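Udp-n-acetylglucosamine pyrophosphorylase (Trypanosoma brucei, PDB 4BQH) probably catalyses the uridylyl transfer from UTP to N-acetyl-alpha-D-glucosamine 1-phosphate that yields UDP-N-acetyl-alpha-D-glucosamine and diphosphate. Local coordinates at residues Ile504-Val508 / Ile536-Glu541; Leu456-Trp462 / Ile500-Ile504. All coordinates share one frame. Residue numbers count along the deposited sequence, not the author numbering.

Interaction 1: Ile504-Val508 / Ile536-Glu541; sequences ISPLV and IRRDDE
Two parallel strands end side by side here, and the chain beyond each one turns into a loop. Ile504 and Ile536 form the last parallel bridge, CA to CA 4.7 Å, both with extended backbones; Ser505 CA and Arg537 CA follow in step at 5.0 Å. After Ser505 (phi/psi -59/141) the residues Pro506 to Val508 take helical angles, and Val508 N returns to Ser505 O at 3.0 Å. On the other side Arg538 to Glu541 make a type I turn, with Glu541 N to Arg538 O at 3.1 Å.

The backbone hydrogen bond across the segments runs from Ser505 N to Ile536 O (2.9 Å, nearly linear). Two side chains extend the polar link. Ser505, chi1 t, donates from OG to Glu541 OE2 at 2.7 Å and accepts from Leu507 N at 3.2 Å, an ST turn. Glu541 OE2 also takes Arg538 N at 3.0 Å, while its OE1 forms a salt bridge with Lys145. Within the turn, Arg538 NE pairs with Asp540 OD1 at 2.9 Å.

Van der Waals contacts complete the interface. Ile504 and Ile536, both mt, project from the same face of the sheet and make an apolar pair, Ile504 CG1 4.1 Å from Ile536 CD1. Val508, chi1 t, forms another, CG1 3.9 Å from Ile536 CG2, and sets CG2 3.5 Å from Arg538 N. Leu507 CD1 lies over one face of the Arg538 guanidinium, 4.0 Å from NH2.

A side-chain link, with Glu541's charge also met by Lys145, thus holds the two turns together where strand pairing ends.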
ATOM      1  N   ILE A 504      -4.859  -5.067 -21.189  1.00 12.11           N
ATOM      2  CA  ILE A 504      -6.272  -5.348 -20.853  1.00 11.98           C
ATOM      3  C   ILE A 504      -6.723  -4.412 -19.741  1.00 12.58           C
ATOM      4  O   ILE A 504      -6.110  -4.367 -18.663  1.00 12.26           O
ATOM      5  CB  ILE A 504      -6.458  -6.817 -20.423  1.00 11.86           C
ATOM      6  CG1 ILE A 504      -5.998  -7.770 -21.541  1.00 11.58           C
ATOM      7  CG2 ILE A 504      -7.925  -7.100 -20.014  1.00 11.68           C
ATOM      8  CD1 ILE A 504      -5.845  -9.217 -21.132  1.00 11.25           C
ATOM      9  N   SER A 505      -7.815  -3.682 -19.990  1.00 11.87           N
ATOM     10  CA  SER A 505      -8.430  -2.804 -19.018  1.00 11.83           C
ATOM     11  C   SER A 505      -8.842  -3.586 -17.782  1.00 11.59           C
ATOM     12  O   SER A 505      -9.314  -4.695 -17.913  1.00 11.88           O
ATOM     13  CB  SER A 505      -9.695  -2.166 -19.611  1.00 12.07           C
ATOM     14  OG  SER A 505     -10.315  -1.369 -18.626  1.00 12.96           O
ATOM     15  N   PRO A 506      -8.660  -2.996 -16.583  1.00 12.11           N
ATOM     16  CA  PRO A 506      -9.171  -3.702 -15.391  1.00 12.22           C
ATOM     17  C   PRO A 506     -10.681  -3.849 -15.398  1.00 12.56           C
ATOM     18  O   PRO A 506     -11.195  -4.745 -14.740  1.00 12.70           O
ATOM     19  CB  PRO A 506      -8.723  -2.826 -14.213  1.00 12.85           C
ATOM     20  CG  PRO A 506      -7.715  -1.883 -14.749  1.00 13.13           C
ATOM     21  CD  PRO A 506      -7.914  -1.771 -16.244  1.00 12.08           C
ATOM     22  N   LEU A 507     -11.392  -2.983 -16.123  1.00 12.34           N
ATOM     23  CA  LEU A 507     -12.858  -3.131 -16.248  1.00 13.20           C
ATOM     24  C   LEU A 507     -13.247  -4.378 -17.042  1.00 13.22           C
ATOM     25  O   LEU A 507     -14.377  -4.895 -16.914  1.00 13.56           O
ATOM     26  CB  LEU A 507     -13.483  -1.851 -16.840  1.00 12.90           C
ATOM     27  CG  LEU A 507     -13.370  -0.609 -15.951  1.00 13.21           C
ATOM     28  CD1 LEU A 507     -13.972   0.626 -16.607  1.00 14.82           C
ATOM     29  CD2 LEU A 507     -13.960  -0.808 -14.554  1.00 13.29           C
ATOM     30  N   VAL A 508     -12.306  -4.901 -17.821  1.00 12.75           N
ATOM     31  CA  VAL A 508     -12.480  -6.207 -18.468  1.00 12.88           C
ATOM     32  C   VAL A 508     -12.042  -7.383 -17.601  1.00 12.94           C
ATOM     33  O   VAL A 508     -12.795  -8.352 -17.433  1.00 12.63           O
ATOM     34  CB  VAL A 508     -11.764  -6.272 -19.840  1.00 13.07           C
ATOM     35  CG1 VAL A 508     -11.927  -7.640 -20.474  1.00 13.08           C
ATOM     36  CG2 VAL A 508     -12.353  -5.203 -20.751  1.00 13.01           C
ATOM     37  N   ILE A 536      -7.584  -4.588 -25.134  1.00 13.46           N
ATOM     38  CA  ILE A 536      -8.911  -5.137 -24.771  1.00 13.74           C
ATOM     39  C   ILE A 536      -9.505  -4.202 -23.711  1.00 14.15           C
ATOM     40  O   ILE A 536      -8.923  -4.022 -22.643  1.00 12.99           O
ATOM     41  CB  ILE A 536      -8.839  -6.609 -24.283  1.00 14.02           C
ATOM     42  CG1 ILE A 536      -8.108  -7.509 -25.299  1.00 13.19           C
ATOM     43  CG2 ILE A 536     -10.249  -7.145 -23.967  1.00 15.06           C
ATOM     44  CD1 ILE A 536      -8.001  -8.964 -24.910  1.00 13.30           C
ATOM     45  N   ARG A 537     -10.647  -3.586 -24.028  1.00 14.67           N
ATOM     46  CA  ARG A 537     -11.310  -2.628 -23.133  1.00 16.33           C
ATOM     47  C   ARG A 537     -12.819  -2.761 -23.270  1.00 17.03           C
ATOM     48  O   ARG A 537     -13.296  -3.358 -24.249  1.00 16.49           O
ATOM     49  CB  ARG A 537     -10.839  -1.166 -23.333  1.00 18.57           C
ATOM     50  CG  ARG A 537     -11.273  -0.468 -24.619  1.00 21.49           C
ATOM     51  CD  ARG A 537     -10.589  -1.102 -25.818  1.00 25.18           C
ATOM     52  NE  ARG A 537     -10.714  -0.289 -27.024  1.00 27.47           N
ATOM     53  CZ  ARG A 537     -10.124  -0.563 -28.188  1.00 29.82           C
ATOM     54  NH1 ARG A 537      -9.355  -1.644 -28.335  1.00 28.60           N
ATOM     55  NH2 ARG A 537     -10.307   0.257 -29.212  1.00 31.41           N
ATOM     56  N   ARG A 538     -13.555  -2.277 -22.273  1.00 17.76           N
ATOM     57  CA  ARG A 538     -15.027  -2.286 -22.362  1.00 21.63           C
ATOM     58  C   ARG A 538     -15.481  -1.288 -23.403  1.00 23.24           C
ATOM     59  O   ARG A 538     -14.904  -0.198 -23.542  1.00 21.30           O
ATOM     60  CB  ARG A 538     -15.668  -1.933 -21.026  1.00 23.93           C
ATOM     61  CG  ARG A 538     -15.755  -3.094 -20.062  1.00 25.59           C
ATOM     62  CD  ARG A 538     -16.956  -2.953 -19.126  1.00 27.38           C
ATOM     63  NE  ARG A 538     -17.217  -1.570 -18.710  1.00 30.26           N
ATOM     64  CZ  ARG A 538     -17.671  -1.211 -17.500  1.00 31.57           C
ATOM     65  NH1 ARG A 538     -17.882  -2.123 -16.562  1.00 29.45           N
ATOM     66  NH2 ARG A 538     -17.885   0.070 -17.213  1.00 30.93           N
ATOM     67  N   ASP A 539     -16.529  -1.662 -24.130  1.00 27.87           N
ATOM     68  CA  ASP A 539     -17.130  -0.782 -25.130  1.00 31.20           C
ATOM     69  C   ASP A 539     -17.457   0.625 -24.642  1.00 30.45           C
ATOM     70  O   ASP A 539     -17.332   1.592 -25.403  1.00 33.16           O
ATOM     71  CB  ASP A 539     -18.389  -1.433 -25.711  1.00 32.41           C
ATOM     72  CG  ASP A 539     -18.083  -2.394 -26.852  1.00 37.05           C
ATOM     73  OD1 ASP A 539     -16.895  -2.560 -27.223  1.00 37.74           O
ATOM     74  OD2 ASP A 539     -19.041  -2.989 -27.385  1.00 37.49           O
ATOM     75  N   ASP A 540     -17.865   0.758 -23.386  1.00 32.02           N
ATOM     76  CA  ASP A 540     -18.272   2.071 -22.864  1.00 33.09           C
ATOM     77  C   ASP A 540     -17.136   2.949 -22.302  1.00 31.20           C
ATOM     78  O   ASP A 540     -17.391   4.039 -21.795  1.00 30.24           O
ATOM     79  CB  ASP A 540     -19.415   1.921 -21.847  1.00 35.50           C
ATOM     80  CG  ASP A 540     -19.018   1.091 -20.627  1.00 38.74           C
ATOM     81  OD1 ASP A 540     -18.025   0.334 -20.697  1.00 38.25           O
ATOM     82  OD2 ASP A 540     -19.717   1.183 -19.597  1.00 41.36           O
ATOM     83  N   GLU A 541     -15.889   2.488 -22.396  1.00 30.60           N
ATOM     84  CA  GLU A 541     -14.755   3.311 -21.928  1.00 29.98           C
ATOM     85  C   GLU A 541     -14.465   4.477 -22.885  1.00 33.50           C
ATOM     86  O   GLU A 541     -14.237   5.615 -22.438  1.00 37.46           O
ATOM     87  CB  GLU A 541     -13.498   2.458 -21.691  1.00 26.22           C
ATOM     88  CG  GLU A 541     -13.704   1.353 -20.665  1.00 21.86           C
ATOM     89  CD  GLU A 541     -12.404   0.697 -20.226  1.00 19.68           C
ATOM     90  OE1 GLU A 541     -11.436   1.419 -19.921  1.00 20.53           O
ATOM     91  OE2 GLU A 541     -12.353  -0.538 -20.186  1.00 17.69           O
TER

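Interaction 2: Leu456-Trp462 / Ile500-Ile504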
ATOM      1  N   LEU A 456       2.104  -5.653 -19.329  1.00 12.58           N
ATOM      2  CA  LEU A 456       1.848  -6.279 -20.637  1.00 13.66           C
ATOM      3  C   LEU A 456       2.179  -7.764 -20.658  1.00 14.20           C
ATOM      4  O   LEU A 456       1.433  -8.581 -21.198  1.00 14.59           O
ATOM      5  CB  LEU A 456       2.583  -5.531 -21.751  1.00 14.01           C
ATOM      6  CG  LEU A 456       2.252  -4.056 -21.935  1.00 15.65           C
ATOM      7  CD1 LEU A 456       2.882  -3.556 -23.229  1.00 16.95           C
ATOM      8  CD2 LEU A 456       0.758  -3.795 -21.935  1.00 16.19           C
ATOM      9  N   SER A 457       3.283  -8.150 -20.025  1.00 14.38           N
ATOM     10  CA  SER A 457       3.636  -9.556 -19.985  1.00 14.82           C
ATOM     11  C   SER A 457       2.600 -10.414 -19.283  1.00 14.48           C
ATOM     12  O   SER A 457       2.344 -11.560 -19.685  1.00 14.29           O
ATOM     13  CB  SER A 457       5.003  -9.757 -19.324  1.00 15.98           C
ATOM     14  OG  SER A 457       5.996  -9.392 -20.258  1.00 19.90           O
ATOM     15  N   GLN A 458       1.999  -9.853 -18.245  1.00 13.74           N
ATOM     16  CA  GLN A 458       0.963 -10.545 -17.503  1.00 14.59           C
ATOM     17  C   GLN A 458      -0.312 -10.676 -18.343  1.00 13.87           C
ATOM     18  O   GLN A 458      -0.900 -11.753 -18.418  1.00 13.85           O
ATOM     19  CB  GLN A 458       0.639  -9.769 -16.226  1.00 15.18           C
ATOM     20  CG  GLN A 458      -0.366 -10.525 -15.387  1.00 16.44           C
ATOM     21  CD  GLN A 458      -0.740  -9.797 -14.119  1.00 17.81           C
ATOM     22  OE1 GLN A 458      -0.810  -8.562 -14.077  1.00 20.08           O
ATOM     23  NE2 GLN A 458      -1.011 -10.561 -13.089  1.00 18.49           N
ATOM     24  N   HIS A 459      -0.724  -9.578 -18.970  1.00 12.68           N
ATOM     25  CA  HIS A 459      -1.949  -9.608 -19.800  1.00 12.98           C
ATOM     26  C   HIS A 459      -1.800 -10.535 -20.980  1.00 13.54           C
ATOM     27  O   HIS A 459      -2.761 -11.191 -21.401  1.00 12.91           O
ATOM     28  CB  HIS A 459      -2.328  -8.204 -20.236  1.00 13.11           C
ATOM     29  CG  HIS A 459      -2.711  -7.319 -19.084  1.00 13.81           C
ATOM     30  ND1 HIS A 459      -2.888  -5.999 -19.214  1.00 13.49           N
ATOM     31  CD2 HIS A 459      -2.864  -7.609 -17.724  1.00 14.06           C
ATOM     32  CE1 HIS A 459      -3.212  -5.483 -18.020  1.00 13.83           C
ATOM     33  NE2 HIS A 459      -3.171  -6.468 -17.107  1.00 13.95           N
ATOM     34  N   THR A 460      -0.586 -10.595 -21.516  1.00 12.76           N
ATOM     35  CA  THR A 460      -0.262 -11.488 -22.619  1.00 13.78           C
ATOM     36  C   THR A 460      -0.437 -12.928 -22.206  1.00 13.80           C
ATOM     37  O   THR A 460      -0.973 -13.723 -22.961  1.00 14.06           O
ATOM     38  CB  THR A 460       1.166 -11.252 -23.153  1.00 13.54           C
ATOM     39  OG1 THR A 460       1.289  -9.891 -23.577  1.00 14.02           O
ATOM     40  CG2 THR A 460       1.466 -12.160 -24.340  1.00 15.22           C
ATOM     41  N   ARG A 461       0.013 -13.275 -20.998  1.00 14.13           N
ATOM     42  CA  ARG A 461      -0.213 -14.608 -20.497  1.00 15.57           C
ATOM     43  C   ARG A 461      -1.708 -14.898 -20.369  1.00 14.70           C
ATOM     44  O   ARG A 461      -2.147 -15.996 -20.699  1.00 14.77           O
ATOM     45  CB  ARG A 461       0.485 -14.836 -19.141  1.00 17.04           C
ATOM     46  CG  ARG A 461       1.996 -15.020 -19.261  1.00 18.83           C
ATOM     47  CD  ARG A 461       2.677 -15.312 -17.916  1.00 20.88           C
ATOM     48  NE  ARG A 461       2.533 -14.242 -16.911  1.00 20.76           N
ATOM     49  CZ  ARG A 461       3.388 -13.231 -16.745  1.00 21.23           C
ATOM     50  NH1 ARG A 461       4.453 -13.125 -17.526  1.00 23.62           N
ATOM     51  NH2 ARG A 461       3.186 -12.331 -15.792  1.00 21.29           N
ATOM     52  N   TRP A 462      -2.491 -13.926 -19.895  1.00 13.93           N
ATOM     53  CA  TRP A 462      -3.913 -14.185 -19.699  1.00 14.25           C
ATOM     54  C   TRP A 462      -4.591 -14.457 -21.011  1.00 14.13           C
ATOM     55  O   TRP A 462      -5.436 -15.362 -21.118  1.00 14.06           O
ATOM     56  CB  TRP A 462      -4.630 -13.012 -19.075  1.00 14.17           C
ATOM     57  CG  TRP A 462      -4.241 -12.670 -17.684  1.00 14.86           C
ATOM     58  CD1 TRP A 462      -3.506 -13.434 -16.778  1.00 15.84           C
ATOM     59  CD2 TRP A 462      -4.641 -11.481 -16.959  1.00 15.37           C
ATOM     60  NE1 TRP A 462      -3.375 -12.760 -15.583  1.00 16.69           N
ATOM     61  CE2 TRP A 462      -4.054 -11.594 -15.623  1.00 15.37           C
ATOM     62  CE3 TRP A 462      -5.403 -10.355 -17.274  1.00 14.88           C
ATOM     63  CZ2 TRP A 462      -4.231 -10.616 -14.667  1.00 15.21           C
ATOM     64  CZ3 TRP A 462      -5.561  -9.364 -16.307  1.00 15.27           C
ATOM     65  CH2 TRP A 462      -4.972  -9.492 -15.030  1.00 14.69           C
ATOM     66  N   ILE A 500       3.400 -10.875 -30.097  1.00 18.30           N
ATOM     67  CA  ILE A 500       2.331  -9.901 -29.860  1.00 16.68           C
ATOM     68  C   ILE A 500       2.013  -9.860 -28.360  1.00 16.38           C
ATOM     69  O   ILE A 500       1.938 -10.889 -27.711  1.00 18.15           O
ATOM     70  CB  ILE A 500       1.040 -10.301 -30.619  1.00 17.18           C
ATOM     71  CG1 ILE A 500       1.299 -10.533 -32.120  1.00 17.36           C
ATOM     72  CG2 ILE A 500      -0.093  -9.301 -30.386  1.00 16.37           C
ATOM     73  CD1 ILE A 500       1.793  -9.342 -32.898  1.00 18.22           C
ATOM     74  N   LYS A 501       1.820  -8.662 -27.825  1.00 15.50           N
ATOM     75  CA  LYS A 501       1.447  -8.495 -26.419  1.00 14.80           C
ATOM     76  C   LYS A 501      -0.019  -8.142 -26.294  1.00 14.77           C
ATOM     77  O   LYS A 501      -0.662  -7.865 -27.275  1.00 13.58           O
ATOM     78  CB  LYS A 501       2.267  -7.367 -25.805  1.00 15.65           C
ATOM     79  CG  LYS A 501       3.774  -7.582 -25.930  1.00 15.83           C
ATOM     80  CD  LYS A 501       4.251  -8.885 -25.326  1.00 17.06           C
ATOM     81  CE  LYS A 501       5.741  -9.040 -25.646  1.00 18.38           C
ATOM     82  NZ  LYS A 501       6.223 -10.445 -25.439  1.00 19.81           N
ATOM     83  N   ALA A 502      -0.531  -8.141 -25.070  1.00 13.94           N
ATOM     84  CA  ALA A 502      -1.877  -7.639 -24.823  1.00 13.66           C
ATOM     85  C   ALA A 502      -1.854  -6.599 -23.703  1.00 13.83           C
ATOM     86  O   ALA A 502      -0.990  -6.634 -22.805  1.00 13.36           O
ATOM     87  CB  ALA A 502      -2.805  -8.799 -24.465  1.00 13.41           C
ATOM     88  N   GLU A 503      -2.780  -5.651 -23.781  1.00 13.44           N
ATOM     89  CA  GLU A 503      -3.013  -4.687 -22.722  1.00 13.14           C
ATOM     90  C   GLU A 503      -4.509  -4.758 -22.430  1.00 12.93           C
ATOM     91  O   GLU A 503      -5.330  -4.553 -23.330  1.00 12.39           O
ATOM     92  CB  GLU A 503      -2.644  -3.277 -23.172  1.00 14.19           C
ATOM     93  CG  GLU A 503      -2.985  -2.212 -22.145  1.00 15.68           C
ATOM     94  CD  GLU A 503      -2.762  -0.786 -22.618  1.00 17.00           C
ATOM     95  OE1 GLU A 503      -2.022  -0.580 -23.617  1.00 18.61           O
ATOM     96  OE2 GLU A 503      -3.326   0.126 -21.979  1.00 16.54           O
ATOM     97  N   ILE A 504      -4.859  -5.067 -21.189  1.00 12.11           N
ATOM     98  CA  ILE A 504      -6.272  -5.348 -20.853  1.00 11.98           C
ATOM     99  C   ILE A 504      -6.723  -4.412 -19.741  1.00 12.58           C
ATOM    100  O   ILE A 504      -6.110  -4.367 -18.663  1.00 12.26           O
ATOM    101  CB  ILE A 504      -6.458  -6.817 -20.423  1.00 11.86           C
ATOM    102  CG1 ILE A 504      -5.998  -7.770 -21.541  1.00 11.58           C
ATOM    103  CG2 ILE A 504      -7.925  -7.100 -20.014  1.00 11.68           C
ATOM    104  CD1 ILE A 504      -5.845  -9.217 -21.132  1.00 11.25           C
TER
HETATM  105  O   HOH W   1       5.648 -10.970 -22.796  1.00 32.60           O
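Ile504, which gives up 74 Å² to this contact, directs its CA-to-CB bond toward the helix from the end of its strand. Its CB sits over one face of the His459 ring, 4.1 Å from the centroid, in a CH-pi contact, and its CD1 reaches His459 CB at 3.8 Å and Trp462 CE3 at 4.0 Å.

His459 buries almost as much, 71 Å². Its CB lies 3.3 Å from Ala502 O, and the ring edge runs along the strand backbone, with ND1 3.7 Å from Glu503 CA and 2.9 Å from Ile504 N. Leu456, one helical turn earlier, brings CD2 to 3.4 Å from Ala502 O and 3.7 Å from Glu503 CB.

Strand 501-504 crosses the helical segment 456-462 nearly at a right angle (98°), the axes 6.1 Å apart: an alpha/beta layer in which the long helix 448-471, to which the segment belongs, covers one face of the small parallel sheet formed with strand 533-536. At this crossing Ala502 approaches Thr460 to 4.7 Å, CA to CA.

Thr460, with 60 Å² covered, forms a direct hydrogen bond. Its OG1 accepts from Ala502 N at 2.9 Å and, with chi1 m, donates to Leu456 O at 2.7 Å, coupling a strand amide to a helix carbonyl. At the more open margin a water connects Lys501 NZ (2.8 Å) with Ser457 OG (3.0 Å).

Interactions 1 and 2 meet at Ile504, the residue they share, and their centres lie 14 Å apart. In chain order helix 448-471 comes first, then strand 501-504, which runs directly into the loop 504-508, and finally strand 533-536 with the C-terminal tail. A probable hydrogen bond between Ile536 N and Glu503 O, 2.9 Å, links the two contacts. The centre of each lies about 24 Å from the centre of the chain, at a two-stranded sheet distinct from the large mixed sheet, with 504-508 also resting on helix 147-166. Interaction 1 holds the C-terminal stretch to the loop after strand 501-504, and interaction 2 holds that strand to helix 448-471.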